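Local coordinates for protein probable glutathione reductase (Sinorhizobium meliloti, PDB 4DNA) that probably reduces glutathione disulfide to glutathione with NADPH, as an FAD-dependent homodimeric flavoenzyme carrying a redox-active disulfide, at residues 392-397 against 401-406. Numbering follows the deposited sequence.
Sequences KLVVNA and KVVGAH
Val394 lies on the same face of the sheet as His406 and also touches Val403, the residue that bulges from the neighbouring strand. Its CG2 lies at the edge of the His406 ring, close to the ring plane and 4.1 Å from His406 NE2, while its other methyl, CG1, crosses CG2 of Val403 at 3.8 Å. With CG1 anti to the backbone N (chi1 -174°) and CG2 anti to the carbonyl carbon, the two methyls of Val394 part toward these different neighbours. Gly404, with no side chain, pairs with Val394 on this face. ND1 of the imidazole hydrogen-bonds Thr353 OG1, with a further, weak bond from NE2 to Ile356 O. Replacing His406 by alanine removes the ring, which would probably leave Thr353 OG1 without this partner and open a gap beside CG2 of Val394.

The opposite face is aliphatic. Leu393 CD2 reaches Ala405 CB at 3.6 Å and also touches CG1 of Val402, whose CG2 meets CG2 of Val395 at 3.9 Å. Phe432 of helix 429-433 covers Leu393 and Val402, and helix 412-424 adds Leu423 on Val402 and Leu419 on Ala405.

Between the faces, Lys392 and His406 exchange two backbone hydrogen bonds, and Val394 N donates to Gly404 O. Val394 O accepts both Val403 N, at 2.7 Å, and Gly404 N, at a longer 3.3 Å and more bent. Asn396 N to Lys401 O continues the ladder beyond this shift. Two residues facing one make a classic beta bulge, here in the antiparallel hairpin of strands 389-396 and 402-408, at the middle of the antiparallel sheet of the dimerisation domain of this pyridine nucleotide-disulfide oxidoreductase family.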
loop_
_atom_site.group_PDB
_atom_site.type_symbol
_atom_site.label_atom_id
_atom_site.label_comp_id
_atom_site.label_asym_id
_atom_site.label_seq_id
_atom_site.Cartn_x
_atom_site.Cartn_y
_atom_site.Cartn_z
ATOM N N LYS A 392 6.350 5.418 12.027
ATOM C CA LYS A 392 6.527 6.443 13.039
ATOM C C LYS A 392 5.690 7.674 12.783
ATOM O O LYS A 392 5.790 8.281 11.731
ATOM C CB LYS A 392 8.011 6.789 13.187
ATOM C CG LYS A 392 8.314 8.113 13.865
ATOM C CD LYS A 392 9.494 7.975 14.818
ATOM C CE LYS A 392 10.159 9.307 15.130
ATOM N NZ LYS A 392 11.384 9.551 14.333
ATOM N N LEU A 393 4.871 8.027 13.769
ATOM C CA LEU A 393 4.024 9.208 13.723
ATOM C C LEU A 393 4.535 10.289 14.650
ATOM O O LEU A 393 4.891 9.994 15.803
ATOM C CB LEU A 393 2.601 8.851 14.135
ATOM C CG LEU A 393 1.777 8.128 13.070
ATOM C CD1 LEU A 393 0.454 7.628 13.626
ATOM C CD2 LEU A 393 1.545 9.066 11.916
ATOM N N VAL A 394 4.563 11.535 14.160
ATOM C CA VAL A 394 5.007 12.681 14.975
ATOM C C VAL A 394 3.851 13.681 15.164
ATOM O O VAL A 394 3.216 14.097 14.182
ATOM C CB VAL A 394 6.243 13.374 14.374
ATOM C CG1 VAL A 394 6.750 14.451 15.312
ATOM C CG2 VAL A 394 7.348 12.366 14.084
ATOM N N VAL A 395 3.588 14.054 16.422
ATOM C CA VAL A 395 2.364 14.768 16.808
ATOM C C VAL A 395 2.611 16.004 17.686
ATOM O O VAL A 395 3.416 15.964 18.630
ATOM C CB VAL A 395 1.423 13.810 17.545
ATOM C CG1 VAL A 395 0.317 14.554 18.284
ATOM C CG2 VAL A 395 0.866 12.791 16.560
ATOM N N ASN A 396 1.914 17.100 17.391
ATOM C CA ASN A 396 1.996 18.288 18.223
ATOM C C ASN A 396 1.100 18.168 19.454
ATOM O O ASN A 396 -0.114 18.104 19.331
ATOM C CB ASN A 396 1.653 19.543 17.421
ATOM C CG ASN A 396 1.834 20.827 18.221
ATOM O OD1 ASN A 396 1.823 20.835 19.450
ATOM N ND2 ASN A 396 1.987 21.924 17.515
ATOM N N ALA A 397 1.720 18.160 20.637
ATOM C CA ALA A 397 1.007 17.977 21.905
ATOM C C ALA A 397 -0.087 19.005 22.139
ATOM O O ALA A 397 -1.098 18.688 22.756
ATOM C CB ALA A 397 1.977 17.970 23.072
ATOM N N LYS A 401 -2.227 17.532 16.298
ATOM C CA LYS A 401 -1.927 17.402 14.871
ATOM C C LYS A 401 -0.840 16.377 14.588
ATOM O O LYS A 401 0.232 16.436 15.181
ATOM C CB LYS A 401 -1.456 18.743 14.279
ATOM C CG LYS A 401 -2.526 19.780 14.007
ATOM C CD LYS A 401 -3.688 19.232 13.195
ATOM C CE LYS A 401 -4.719 20.327 12.912
ATOM N NZ LYS A 401 -4.228 21.304 11.893
ATOM N N VAL A 402 -1.085 15.471 13.648
ATOM C CA VAL A 402 0.031 14.721 13.072
ATOM C C VAL A 402 0.832 15.645 12.142
ATOM O O VAL A 402 0.310 16.166 11.189
ATOM C CB VAL A 402 -0.426 13.477 12.316
ATOM C CG1 VAL A 402 0.787 12.781 11.722
ATOM C CG2 VAL A 402 -1.199 12.547 13.244
ATOM N N VAL A 403 2.097 15.858 12.442
ATOM C CA VAL A 403 2.906 16.818 11.703
ATOM C C VAL A 403 3.949 16.075 10.860
ATOM O O VAL A 403 4.664 16.680 10.051
ATOM C CB VAL A 403 3.623 17.819 12.663
ATOM C CG1 VAL A 403 2.622 18.639 13.478
ATOM C CG2 VAL A 403 4.608 17.105 13.591
ATOM N N GLY A 404 4.041 14.765 11.071
ATOM C CA GLY A 404 4.983 13.935 10.361
ATOM C C GLY A 404 4.594 12.485 10.518
ATOM O O GLY A 404 4.220 12.040 11.618
ATOM N N ALA A 405 4.655 11.767 9.396
ATOM C CA ALA A 405 4.498 10.315 9.330
ATOM C C ALA A 405 5.610 9.751 8.441
ATOM O O ALA A 405 5.873 10.281 7.360
ATOM C CB ALA A 405 3.151 9.948 8.767
ATOM N N HIS A 406 6.262 8.690 8.928
ATOM C CA HIS A 406 7.424 8.065 8.302
ATOM C C HIS A 406 7.329 6.573 8.391
ATOM O O HIS A 406 7.120 6.016 9.474
ATOM C CB HIS A 406 8.695 8.528 8.991
ATOM C CG HIS A 406 8.713 10.002 9.294
ATOM N ND1 HIS A 406 9.090 10.927 8.382
ATOM C CD2 HIS A 406 8.360 10.699 10.444
ATOM C CE1 HIS A 406 8.987 12.150 8.926
ATOM N NE2 HIS A 406 8.543 12.008 10.191
#